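Vacuolar protein sorting 29 (PDB 2A22) probably serves as a subunit of the retromer complex in endosomal protein sorting, built on a calcineurin-like phosphoesterase fold. Local coordinates at residues L30-P44 / F163-A175. Numbering follows the deposited sequence.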
ATOM      1  N   LEU A  30       3.414   2.238  -2.311  1.00 16.54           N
ATOM      2  CA  LEU A  30       2.377   1.328  -1.784  1.00 16.07           C
ATOM      3  C   LEU A  30       2.850   0.844  -0.427  1.00 16.40           C
ATOM      4  O   LEU A  30       3.945   0.263  -0.308  1.00 17.02           O
ATOM      5  CB  LEU A  30       2.151   0.146  -2.735  1.00 14.45           C
ATOM      6  CG  LEU A  30       2.056   0.498  -4.238  1.00 14.27           C
ATOM      7  CD1 LEU A  30       1.881  -0.751  -5.102  1.00 11.65           C
ATOM      8  CD2 LEU A  30       0.879   1.449  -4.453  1.00  9.50           C
ATOM      9  N   ILE A  31       2.043   1.110   0.603  1.00 14.68           N
ATOM     10  CA  ILE A  31       2.505   0.977   1.986  1.00 13.98           C
ATOM     11  C   ILE A  31       1.286   0.789   2.903  1.00 16.77           C
ATOM     12  O   ILE A  31       0.180   1.247   2.578  1.00 18.40           O
ATOM     13  CB  ILE A  31       3.417   2.205   2.353  1.00 13.17           C
ATOM     14  CG1 ILE A  31       4.287   1.910   3.565  1.00 14.41           C
ATOM     15  CG2 ILE A  31       2.601   3.562   2.402  1.00 11.42           C
ATOM     16  CD1 ILE A  31       5.326   2.989   3.870  1.00 13.81           C
ATOM     17  N   GLY A  32       1.442   0.046   3.993  1.00 14.76           N
ATOM     18  CA  GLY A  32       0.385  -0.015   4.993  1.00 13.77           C
ATOM     19  C   GLY A  32       0.698  -0.952   6.161  1.00 16.39           C
ATOM     20  O   GLY A  32       1.829  -1.439   6.308  1.00 12.62           O
ATOM     21  N   ASP A  33      -0.304  -1.160   7.019  1.00 14.85           N
ATOM     22  CA  ASP A  33      -0.211  -2.122   8.127  1.00 14.65           C
ATOM     23  C   ASP A  33       1.001  -1.808   8.985  1.00 14.64           C
ATOM     24  O   ASP A  33       1.785  -2.720   9.324  1.00 15.96           O
ATOM     25  CB  ASP A  33      -0.165  -3.547   7.566  1.00 12.16           C
ATOM     26  CG  ASP A  33      -1.519  -3.976   7.009  1.00 19.85           C
ATOM     27  OD1 ASP A  33      -2.515  -3.866   7.759  1.00 19.17           O
ATOM     28  OD2 ASP A  33      -1.598  -4.394   5.837  1.00 19.75           O
ATOM     29  N   LEU A  34       1.156  -0.507   9.270  1.00 13.06           N
ATOM     30  CA  LEU A  34       2.169   0.029  10.176  1.00 13.24           C
ATOM     31  C   LEU A  34       1.879  -0.405  11.594  1.00 14.06           C
ATOM     32  O   LEU A  34       2.783  -0.841  12.304  1.00 14.18           O
ATOM     33  CB  LEU A  34       2.232   1.567  10.112  1.00  8.80           C
ATOM     34  CG  LEU A  34       2.932   2.237   8.916  1.00 16.50           C
ATOM     35  CD1 LEU A  34       2.194   2.028   7.573  1.00 14.53           C
ATOM     36  CD2 LEU A  34       3.067   3.740   9.210  1.00 17.11           C
ATOM     37  N   LYS A  35       0.621  -0.280  12.002  1.00 13.97           N
ATOM     38  CA  LYS A  35       0.203  -0.701  13.344  1.00 16.80           C
ATOM     39  C   LYS A  35       1.031  -0.034  14.457  1.00 15.36           C
ATOM     40  O   LYS A  35       1.368  -0.659  15.461  1.00 15.02           O
ATOM     41  CB  LYS A  35       0.212  -2.231  13.462  1.00 16.05           C
ATOM     42  CG  LYS A  35      -0.970  -2.819  12.747  1.00 21.27           C
ATOM     43  CD  LYS A  35      -0.905  -4.310  12.608  1.00 21.34           C
ATOM     44  CE  LYS A  35      -1.895  -4.709  11.508  1.00 31.70           C
ATOM     45  NZ  LYS A  35      -2.313  -6.120  11.556  1.00 28.04           N
ATOM     46  N   ILE A  36       1.363   1.231  14.238  1.00 16.55           N
ATOM     47  CA  ILE A  36       2.010   2.083  15.240  1.00 17.34           C
ATOM     48  C   ILE A  36       0.907   2.783  16.022  1.00 18.60           C
ATOM     49  O   ILE A  36      -0.040   3.285  15.409  1.00 15.37           O
ATOM     50  CB  ILE A  36       2.940   3.153  14.561  1.00 18.30           C
ATOM     51  CG1 ILE A  36       4.021   2.463  13.718  1.00 16.52           C
ATOM     52  CG2 ILE A  36       3.595   4.013  15.586  1.00 15.25           C
ATOM     53  CD1 ILE A  36       4.897   3.424  12.932  1.00 15.09           C
ATOM     54  N   PRO A  37       1.011   2.813  17.376  1.00 20.30           N
ATOM     55  CA  PRO A  37       2.093   2.291  18.256  1.00 20.53           C
ATOM     56  C   PRO A  37       1.893   0.848  18.780  1.00 20.91           C
ATOM     57  O   PRO A  37       2.802   0.296  19.424  1.00 23.82           O
ATOM     58  CB  PRO A  37       2.060   3.277  19.422  1.00 20.46           C
ATOM     59  CG  PRO A  37       0.533   3.521  19.588  1.00 21.82           C
ATOM     60  CD  PRO A  37      -0.061   3.453  18.174  1.00 19.76           C
ATOM     61  N   TYR A  38       0.755   0.235  18.469  1.00 18.98           N
ATOM     62  CA  TYR A  38       0.351  -1.048  19.061  1.00 21.93           C
ATOM     63  C   TYR A  38       1.358  -2.173  18.809  1.00 20.76           C
ATOM     64  O   TYR A  38       1.738  -2.877  19.742  1.00 19.93           O
ATOM     65  CB  TYR A  38      -1.027  -1.495  18.519  1.00 22.81           C
ATOM     66  CG  TYR A  38      -2.077  -0.397  18.494  1.00 25.82           C
ATOM     67  CD1 TYR A  38      -2.284   0.444  19.607  1.00 24.24           C
ATOM     68  CD2 TYR A  38      -2.870  -0.207  17.364  1.00 26.64           C
ATOM     69  CE1 TYR A  38      -3.236   1.448  19.583  1.00 25.34           C
ATOM     70  CE2 TYR A  38      -3.833   0.778  17.333  1.00 25.03           C
ATOM     71  CZ  TYR A  38      -4.007   1.612  18.431  1.00 25.47           C
ATOM     72  OH  TYR A  38      -4.976   2.581  18.367  1.00 25.20           O
ATOM     73  N   GLY A  39       1.782  -2.326  17.552  1.00 18.19           N
ATOM     74  CA  GLY A  39       2.647  -3.421  17.149  1.00 17.08           C
ATOM     75  C   GLY A  39       4.063  -3.026  16.786  1.00 18.14           C
ATOM     76  O   GLY A  39       4.905  -3.898  16.548  1.00 20.02           O
ATOM     77  N   ALA A  40       4.315  -1.721  16.719  1.00 18.81           N
ATOM     78  CA  ALA A  40       5.627  -1.144  16.369  1.00 18.68           C
ATOM     79  C   ALA A  40       5.692   0.341  16.764  1.00 18.83           C
ATOM     80  O   ALA A  40       4.666   0.980  16.904  1.00 19.08           O
ATOM     81  CB  ALA A  40       5.890  -1.288  14.897  1.00 15.62           C
ATOM     82  N   LYS A  41       6.893   0.894  16.944  1.00 21.68           N
ATOM     83  CA  LYS A  41       7.006   2.324  17.277  1.00 24.96           C
ATOM     84  C   LYS A  41       7.354   3.263  16.115  1.00 22.33           C
ATOM     85  O   LYS A  41       7.153   4.484  16.197  1.00 24.11           O
ATOM     86  CB  LYS A  41       7.976   2.568  18.449  1.00 26.63           C
ATOM     87  CG  LYS A  41       9.356   1.993  18.306  1.00 35.80           C
ATOM     88  CD  LYS A  41      10.302   2.716  19.291  1.00 43.25           C
ATOM     89  CE  LYS A  41      11.752   2.307  19.109  1.00 43.36           C
ATOM     90  NZ  LYS A  41      12.652   3.163  19.952  1.00 48.88           N
ATOM     91  N   GLU A  42       7.877   2.696  15.037  1.00 21.74           N
ATOM     92  CA  GLU A  42       8.473   3.496  13.979  1.00 23.55           C
ATOM     93  C   GLU A  42       8.704   2.640  12.748  1.00 19.86           C
ATOM     94  O   GLU A  42       8.642   1.405  12.809  1.00 21.61           O
ATOM     95  CB  GLU A  42       9.811   4.105  14.465  1.00 21.38           C
ATOM     96  CG  GLU A  42      10.836   3.048  14.774  1.00 26.46           C
ATOM     97  CD  GLU A  42      12.099   3.561  15.475  1.00 28.62           C
ATOM     98  OE1 GLU A  42      12.152   4.743  15.911  1.00 30.71           O
ATOM     99  OE2 GLU A  42      13.044   2.742  15.592  1.00 33.70           O
ATOM    100  N   LEU A  43       8.949   3.312  11.629  1.00 19.27           N
ATOM    101  CA  LEU A  43       9.424   2.661  10.400  1.00 19.37           C
ATOM    102  C   LEU A  43      10.910   2.358  10.564  1.00 19.72           C
ATOM    103  O   LEU A  43      11.617   3.100  11.258  1.00 19.03           O
ATOM    104  CB  LEU A  43       9.212   3.586   9.194  1.00 18.11           C
ATOM    105  CG  LEU A  43       7.741   3.884   8.830  1.00 22.09           C
ATOM    106  CD1 LEU A  43       7.665   5.030   7.815  1.00 23.26           C
ATOM    107  CD2 LEU A  43       7.075   2.667   8.270  1.00 20.99           C
ATOM    108  N   PRO A  44      11.399   1.271   9.935  1.00 19.44           N
ATOM    109  CA  PRO A  44      12.836   1.000   9.978  1.00 20.75           C
ATOM    110  C   PRO A  44      13.610   2.223   9.494  1.00 22.85           C
ATOM    111  O   PRO A  44      13.185   2.902   8.536  1.00 22.48           O
ATOM    112  CB  PRO A  44      12.990  -0.145   8.975  1.00 19.79           C
ATOM    113  CG  PRO A  44      11.688  -0.829   9.054  1.00 19.06           C
ATOM    114  CD  PRO A  44      10.682   0.248   9.161  1.00 17.66           C
ATOM    115  N   PHE A 163      -2.349  -7.691  -8.922  1.00 19.65           N
ATOM    116  CA  PHE A 163      -2.748  -7.746  -7.496  1.00 17.69           C
ATOM    117  C   PHE A 163      -1.538  -7.612  -6.585  1.00 17.17           C
ATOM    118  O   PHE A 163      -0.628  -8.452  -6.624  1.00 19.25           O
ATOM    119  CB  PHE A 163      -3.488  -9.052  -7.195  1.00 19.41           C
ATOM    120  CG  PHE A 163      -4.725  -9.234  -8.023  1.00 22.68           C
ATOM    121  CD1 PHE A 163      -5.966  -8.799  -7.551  1.00 26.20           C
ATOM    122  CD2 PHE A 163      -4.644  -9.776  -9.300  1.00 22.59           C
ATOM    123  CE1 PHE A 163      -7.127  -8.927  -8.341  1.00 26.78           C
ATOM    124  CE2 PHE A 163      -5.793  -9.908 -10.095  1.00 28.59           C
ATOM    125  CZ  PHE A 163      -7.035  -9.478  -9.608  1.00 23.61           C
ATOM    126  N   LEU A 164      -1.506  -6.532  -5.805  1.00 16.20           N
ATOM    127  CA  LEU A 164      -0.336  -6.198  -4.981  1.00 13.78           C
ATOM    128  C   LEU A 164      -0.742  -6.111  -3.511  1.00 15.53           C
ATOM    129  O   LEU A 164      -1.842  -5.629  -3.189  1.00 15.02           O
ATOM    130  CB  LEU A 164       0.258  -4.864  -5.444  1.00 14.44           C
ATOM    131  CG  LEU A 164       0.498  -4.741  -6.977  1.00 15.89           C
ATOM    132  CD1 LEU A 164       0.900  -3.363  -7.379  1.00  9.87           C
ATOM    133  CD2 LEU A 164       1.582  -5.718  -7.417  1.00  8.68           C
ATOM    134  N   ASN A 165       0.138  -6.580  -2.633  1.00 11.49           N
ATOM    135  CA  ASN A 165      -0.020  -6.394  -1.188  1.00 15.53           C
ATOM    136  C   ASN A 165       1.357  -6.010  -0.712  1.00 14.05           C
ATOM    137  O   ASN A 165       2.270  -6.809  -0.834  1.00 16.68           O
ATOM    138  CB  ASN A 165      -0.504  -7.689  -0.499  1.00 14.78           C
ATOM    139  CG  ASN A 165      -0.722  -7.543   1.013  1.00 16.59           C
ATOM    140  OD1 ASN A 165      -0.052  -6.754   1.693  1.00 19.19           O
ATOM    141  ND2 ASN A 165      -1.659  -8.350   1.554  1.00 14.75           N
ATOM    142  N   PRO A 166       1.516  -4.761  -0.241  1.00 12.74           N
ATOM    143  CA  PRO A 166       2.818  -4.242   0.120  1.00 14.25           C
ATOM    144  C   PRO A 166       3.337  -4.792   1.447  1.00 16.49           C
ATOM    145  O   PRO A 166       4.478  -4.507   1.811  1.00 16.55           O
ATOM    146  CB  PRO A 166       2.566  -2.733   0.204  1.00 14.58           C
ATOM    147  CG  PRO A 166       1.187  -2.618   0.656  1.00 14.24           C
ATOM    148  CD  PRO A 166       0.465  -3.738  -0.062  1.00 12.51           C
ATOM    149  N   GLY A 167       2.526  -5.622   2.124  1.00 16.59           N
ATOM    150  CA  GLY A 167       2.894  -6.193   3.411  1.00 15.10           C
ATOM    151  C   GLY A 167       2.823  -5.168   4.523  1.00 16.57           C
ATOM    152  O   GLY A 167       2.214  -4.079   4.358  1.00 15.97           O
ATOM    153  N   THR A 168       3.430  -5.510   5.660  1.00 15.39           N
ATOM    154  CA  THR A 168       3.501  -4.565   6.805  1.00 14.19           C
ATOM    155  C   THR A 168       4.755  -3.716   6.677  1.00 14.80           C
ATOM    156  O   THR A 168       5.858  -4.252   6.595  1.00 15.02           O
ATOM    157  CB  THR A 168       3.495  -5.298   8.190  1.00 13.14           C
ATOM    158  OG1 THR A 168       3.895  -4.384   9.204  1.00 13.85           O
ATOM    159  CG2 THR A 168       4.440  -6.540   8.212  1.00 12.19           C
ATOM    160  N   ALA A 169       4.601  -2.398   6.641  1.00 14.46           N
ATOM    161  CA  ALA A 169       5.747  -1.497   6.525  1.00 16.09           C
ATOM    162  C   ALA A 169       6.697  -1.561   7.733  1.00 17.08           C
ATOM    163  O   ALA A 169       7.850  -1.167   7.634  1.00 18.81           O
ATOM    164  CB  ALA A 169       5.251  -0.056   6.380  1.00 15.71           C
ATOM    165  N   THR A 170       6.165  -1.932   8.896  1.00 17.79           N
ATOM    166  CA  THR A 170       6.925  -1.883  10.164  1.00 17.83           C
ATOM    167  C   THR A 170       7.440  -3.261  10.625  1.00 17.92           C
ATOM    168  O   THR A 170       8.301  -3.346  11.503  1.00 17.15           O
ATOM    169  CB  THR A 170       6.068  -1.283  11.315  1.00 15.97           C
ATOM    170  OG1 THR A 170       4.830  -2.016  11.457  1.00 17.49           O
ATOM    171  CG2 THR A 170       5.790   0.197  11.059  1.00 15.60           C
ATOM    172  N   GLY A 171       6.898  -4.329  10.044  1.00 15.45           N
ATOM    173  CA  GLY A 171       7.156  -5.667  10.565  1.00 18.25           C
ATOM    174  C   GLY A 171       6.354  -6.005  11.819  1.00 17.92           C
ATOM    175  O   GLY A 171       6.658  -6.991  12.508  1.00 20.15           O
ATOM    176  N   ALA A 172       5.334  -5.201  12.108  1.00 16.25           N
ATOM    177  CA  ALA A 172       4.376  -5.482  13.184  1.00 17.78           C
ATOM    178  C   ALA A 172       3.812  -6.886  13.025  1.00 17.81           C
ATOM    179  O   ALA A 172       3.598  -7.351  11.884  1.00 16.48           O
ATOM    180  CB  ALA A 172       3.238  -4.445  13.182  1.00 16.81           C
ATOM    181  N   PHE A 173       3.577  -7.563  14.152  1.00 16.88           N
ATOM    182  CA  PHE A 173       3.136  -8.967  14.103  1.00 18.00           C
ATOM    183  C   PHE A 173       1.651  -9.079  13.739  1.00 17.83           C
ATOM    184  O   PHE A 173       0.817  -8.346  14.263  1.00 19.62           O
ATOM    185  CB  PHE A 173       3.428  -9.722  15.423  1.00 15.10           C
ATOM    186  CG  PHE A 173       3.168 -11.223  15.364  1.00 15.69           C
ATOM    187  CD1 PHE A 173       4.175 -12.118  14.960  1.00 18.63           C
ATOM    188  CD2 PHE A 173       1.944 -11.751  15.763  1.00 17.61           C
ATOM    189  CE1 PHE A 173       3.940 -13.523  14.918  1.00 18.06           C
ATOM    190  CE2 PHE A 173       1.706 -13.174  15.756  1.00 13.08           C
ATOM    191  CZ  PHE A 173       2.692 -14.036  15.309  1.00 16.02           C
ATOM    192  N   SER A 174       1.361 -10.006  12.828  1.00 17.65           N
ATOM    193  CA  SER A 174       0.031 -10.558  12.610  1.00 17.36           C
ATOM    194  C   SER A 174       0.168 -12.087  12.547  1.00 19.49           C
ATOM    195  O   SER A 174       1.075 -12.599  11.888  1.00 16.92           O
ATOM    196  CB  SER A 174      -0.526 -10.081  11.270  1.00 17.34           C
ATOM    197  OG  SER A 174      -1.556 -10.960  10.827  1.00 15.05           O
ATOM    198  N   ALA A 175      -0.733 -12.819  13.203  1.00 20.82           N
ATOM    199  CA  ALA A 175      -0.696 -14.293  13.133  1.00 21.86           C
ATOM    200  C   ALA A 175      -1.015 -14.831  11.734  1.00 22.08           C
ATOM    201  O   ALA A 175      -0.758 -16.021  11.443  1.00 20.44           O
ATOM    202  CB  ALA A 175      -1.654 -14.932  14.181  1.00 22.37           C
TER
HETATM  203  O   HOH W   1       3.690  -1.781   3.574  1.00 16.00           O
HETATM  204  O   HOH W   2      -0.415  -6.739   4.358  1.00 14.41           O
HETATM  205  O   HOH W   3      -0.475  -3.401   3.719  1.00 18.27           O
HETATM  206  O   HOH W   4      -1.750  -7.435  13.869  1.00 20.04           O
HETATM  207  O   HOH W   5       4.722  -6.608  16.698  1.00 16.33           O
HETATM  208  O   HOH W   6       9.675  -0.955  12.411  1.00 33.65           O
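Leu164, on strand 161-165, sets its CD1 3.6 Å from Leu30 CD1, an oblique crossing of two branched chains that forms part of the apolar interface between the two sheets; Met185 of strand 183-190 touches both leucines. Asn165 starts away from 30-44, but its amide end bends back, and OD1 accepts from Gly167 N in an Asx turn spanning Asn165 to Gly167. Pro166 suits its place as a compact apolar group: its puckered ring rests by CB and CG against the backbone of Leu30 and Ile31, CB 3.3 Å from Leu30 O. Gly167 takes a positive phi of 74°, easy for glycine, and its carbonyl reaches Asp33 OD2 through a bridging water. Thr168 gives its hydroxyl to Asp33 O, with OG1 swung opposite its own backbone N (chi1 166°). Ala169 donates its N-H almost straight to Gly32 O (3.0 Å), while its small CB fits among Ile31 CG1, Leu34 CD1 and Leu43 CD2. Thr170 works on two fronts: OG1 donates to Leu34 O at 2.5 Å and accepts from Ala172 N in an ST turn, whereas CG2 packs against Leu34, Ile36 and Leu43. The small CB of Ala172 fits close to Leu34 O and 3.8 Å from Lys35 CB, near Gly39. Lys35 stretches past it to His151, and a water joins its NZ to Phe173 O. Loops following the strands of a two-sheet sandwich thus interlock, as in calcineurin-like phosphoesterases, where such loops frame the metal centre; Asp33 OD2 is hydrogen-bonded to His149 N, and the Asp33 side chain touches His120, beside what may be a vacant metal site.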